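Local coordinates for protein endo-1,4-beta-xylanase (Pseudoalteromonas haloplanktis, PDB 1XWT) that hydrolyses internal beta-1,4 linkages of xylan as a cold-adapted family 8 glycoside hydrolase, at residues A[62-67]-A[97-102]. The protein carries 1 engineered substitution. Residues are numbered along the deposited sequence; the frame is centred on the assembly and turned at random.
Sequences HYIKAI and DNLWRF
A buried strand-on-helix contact joins His-62, Tyr-63 and Ile-64, on strand 58-66 of the five-stranded antiparallel sheet, to Asn-98, Leu-99 and Phe-102 of helix 93-107, tying the sheet to the largely helical body of the family 8 fold, an (alpha/alpha)6 barrel. Strand 62-66 crosses helix 97-102 almost at right angles, the axes of the two segments 6.5 Å apart, so one short piece of each carries the contact. The backbone N of His-62 donates a nearly straight hydrogen bond to Asn-98 O (3.1 Å); it arrives well above the carbonyl plane, and that oxygen also accepts a weak helical bond from Phe-102 N. Beside this bond the His-62 imidazole runs alongside the Asn-98 amide, their planes 17° apart, with ND1 of His-62 3.6 Å from Asn-98 CB. The hydroxyls of Tyr-59 and Tyr-43 hydrogen-bond ND1 and NE2 of His-62, which fixes the ring's rotation, while both terminal nitrogens of Arg-101 grip Asn-98 OD1.

Phe-102 reaches the strand because chi1 (-177°) swings CG away from the backbone N, and turns a ring face to Tyr-63, whose CB sits over the ring centre, 3.8 Å from the centroid, in a CH-pi contact. The two rings meet obliquely. Leu-99 CD2 packs 4.0 Å from Ile-64 CG1. Replacing Phe-102 with an alanine would probably open a gap beside Tyr-63 CB and deprive the tyrosine ring of its oblique neighbour. Gln-80 of helix 77-89 bonds His-62 O and Leu-99 O through NE2 and Ile-64 N through OE1, so buried backbone polar groups are paired beside the apolar packing.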
loop_
_atom_site.group_PDB
_atom_site.type_symbol
_atom_site.label_atom_id
_atom_site.label_comp_id
_atom_site.label_asym_id
_atom_site.label_seq_id
_atom_site.Cartn_x
_atom_site.Cartn_y
_atom_site.Cartn_z
ATOM N N HIS A 62 8.363 -14.808 -11.553
ATOM C CA HIS A 62 8.172 -13.446 -12.059
ATOM C C HIS A 62 8.381 -12.424 -10.944
ATOM O O HIS A 62 8.201 -12.715 -9.762
ATOM C CB HIS A 62 6.727 -13.270 -12.609
ATOM C CG HIS A 62 6.539 -13.712 -14.034
ATOM N ND1 HIS A 62 6.671 -15.011 -14.439
ATOM C CD2 HIS A 62 6.052 -13.039 -15.093
ATOM C CE1 HIS A 62 6.467 -15.078 -15.746
ATOM N NE2 HIS A 62 6.068 -13.900 -16.163
ATOM N N TYR A 63 8.736 -11.202 -11.332
ATOM C CA TYR A 63 8.810 -10.086 -10.402
ATOM C C TYR A 63 8.209 -8.818 -10.967
ATOM O O TYR A 63 8.049 -8.640 -12.185
ATOM C CB TYR A 63 10.265 -9.854 -9.968
ATOM C CG TYR A 63 11.228 -9.508 -11.078
ATOM C CD1 TYR A 63 11.830 -10.481 -11.861
ATOM C CD2 TYR A 63 11.528 -8.174 -11.364
ATOM C CE1 TYR A 63 12.712 -10.146 -12.890
ATOM C CE2 TYR A 63 12.407 -7.833 -12.371
ATOM C CZ TYR A 63 12.986 -8.814 -13.152
ATOM O OH TYR A 63 13.893 -8.462 -14.138
ATOM N N ILE A 64 7.865 -7.934 -10.044
ATOM C CA ILE A 64 7.509 -6.554 -10.361
ATOM C C ILE A 64 8.806 -5.739 -10.393
ATOM O O ILE A 64 9.544 -5.700 -9.412
ATOM C CB ILE A 64 6.486 -5.987 -9.317
ATOM C CG1 ILE A 64 5.174 -6.795 -9.317
ATOM C CG2 ILE A 64 6.271 -4.496 -9.546
ATOM C CD1 ILE A 64 4.468 -6.819 -10.655
ATOM N N LYS A 65 9.102 -5.172 -11.553
ATOM C CA LYS A 65 10.351 -4.468 -11.793
ATOM C C LYS A 65 10.239 -3.014 -11.352
ATOM O O LYS A 65 9.459 -2.258 -11.918
ATOM C CB LYS A 65 10.736 -4.538 -13.276
ATOM C CG LYS A 65 12.116 -3.964 -13.574
ATOM C CD LYS A 65 12.476 -4.001 -15.064
ATOM C CE LYS A 65 12.697 -5.390 -15.591
ATOM N NZ LYS A 65 13.310 -5.402 -16.986
ATOM N N ALA A 66 11.059 -2.624 -10.379
ATOM C CA ALA A 66 11.154 -1.234 -9.956
ATOM C C ALA A 66 12.143 -0.500 -10.878
ATOM O O ALA A 66 13.319 -0.301 -10.591
ATOM C CB ALA A 66 11.532 -1.121 -8.487
ATOM N N ILE A 67 11.631 -0.128 -12.044
ATOM C CA ILE A 67 12.399 0.588 -13.059
ATOM C C ILE A 67 12.941 1.858 -12.447
ATOM O O ILE A 67 12.236 2.564 -11.725
ATOM C CB ILE A 67 11.504 0.866 -14.278
ATOM C CG1 ILE A 67 11.165 -0.469 -14.965
ATOM C CG2 ILE A 67 12.188 1.826 -15.248
ATOM C CD1 ILE A 67 10.016 -0.417 -15.907
ATOM N N ASP A 97 0.851 -16.713 -8.400
ATOM C CA ASP A 97 1.756 -17.793 -8.041
ATOM C C ASP A 97 3.185 -17.511 -8.524
ATOM O O ASP A 97 4.154 -17.822 -7.822
ATOM C CB ASP A 97 1.282 -19.125 -8.640
ATOM C CG ASP A 97 0.049 -19.693 -7.961
ATOM O OD1 ASP A 97 -0.385 -19.141 -6.914
ATOM O OD2 ASP A 97 -0.512 -20.713 -8.437
ATOM N N ASN A 98 3.318 -16.957 -9.715
ATOM C CA ASN A 98 4.644 -16.641 -10.258
ATOM C C ASN A 98 5.349 -15.565 -9.419
ATOM O O ASN A 98 6.567 -15.635 -9.186
ATOM C CB ASN A 98 4.572 -16.226 -11.734
ATOM C CG ASN A 98 4.174 -17.358 -12.666
ATOM O OD1 ASN A 98 4.295 -18.532 -12.339
ATOM N ND2 ASN A 98 3.674 -16.985 -13.846
ATOM N N LEU A 99 4.591 -14.566 -8.948
ATOM C CA LEU A 99 5.151 -13.550 -8.047
ATOM C C LEU A 99 5.476 -14.116 -6.655
ATOM O O LEU A 99 6.536 -13.830 -6.103
ATOM C CB LEU A 99 4.166 -12.388 -7.891
ATOM C CG LEU A 99 3.934 -11.495 -9.118
ATOM C CD1 LEU A 99 2.849 -10.472 -8.827
ATOM C CD2 LEU A 99 5.206 -10.802 -9.599
ATOM N N TRP A 100 4.590 -14.935 -6.097
ATOM C CA TRP A 100 4.830 -15.474 -4.756
ATOM C C TRP A 100 6.017 -16.451 -4.774
ATOM O O TRP A 100 6.836 -16.450 -3.867
ATOM C CB TRP A 100 3.537 -16.113 -4.171
ATOM C CG TRP A 100 3.734 -16.746 -2.834
ATOM C CD1 TRP A 100 3.385 -18.000 -2.494
ATOM C CD2 TRP A 100 4.332 -16.163 -1.661
ATOM N NE1 TRP A 100 3.748 -18.258 -1.199
ATOM C CE2 TRP A 100 4.351 -17.156 -0.669
ATOM C CE3 TRP A 100 4.905 -14.912 -1.359
ATOM C CZ2 TRP A 100 4.905 -16.952 0.592
ATOM C CZ3 TRP A 100 5.451 -14.718 -0.092
ATOM C CH2 TRP A 100 5.463 -15.734 0.847
ATOM N N ARG A 101 6.154 -17.241 -5.842
ATOM C CA ARG A 101 7.294 -18.142 -5.957
ATOM C C ARG A 101 8.602 -17.366 -5.882
ATOM O O ARG A 101 9.553 -17.799 -5.233
ATOM C CB ARG A 101 7.236 -18.917 -7.285
ATOM C CG ARG A 101 8.113 -20.173 -7.332
ATOM C CD ARG A 101 8.127 -20.905 -8.706
ATOM N NE ARG A 101 6.745 -21.195 -9.099
ATOM C CZ ARG A 101 6.065 -20.573 -10.055
ATOM N NH1 ARG A 101 6.671 -19.726 -10.892
ATOM N NH2 ARG A 101 4.761 -20.785 -10.167
ATOM N N PHE A 102 8.658 -16.228 -6.584
ATOM C CA PHE A 102 9.854 -15.378 -6.602
ATOM C C PHE A 102 10.138 -14.840 -5.206
ATOM O O PHE A 102 11.275 -14.867 -4.725
ATOM C CB PHE A 102 9.659 -14.227 -7.587
ATOM C CG PHE A 102 10.866 -13.334 -7.735
ATOM C CD1 PHE A 102 11.122 -12.335 -6.816
ATOM C CD2 PHE A 102 11.749 -13.481 -8.790
ATOM C CE1 PHE A 102 12.246 -11.529 -6.937
ATOM C CE2 PHE A 102 12.864 -12.681 -8.906
ATOM C CZ PHE A 102 13.103 -11.685 -7.995
#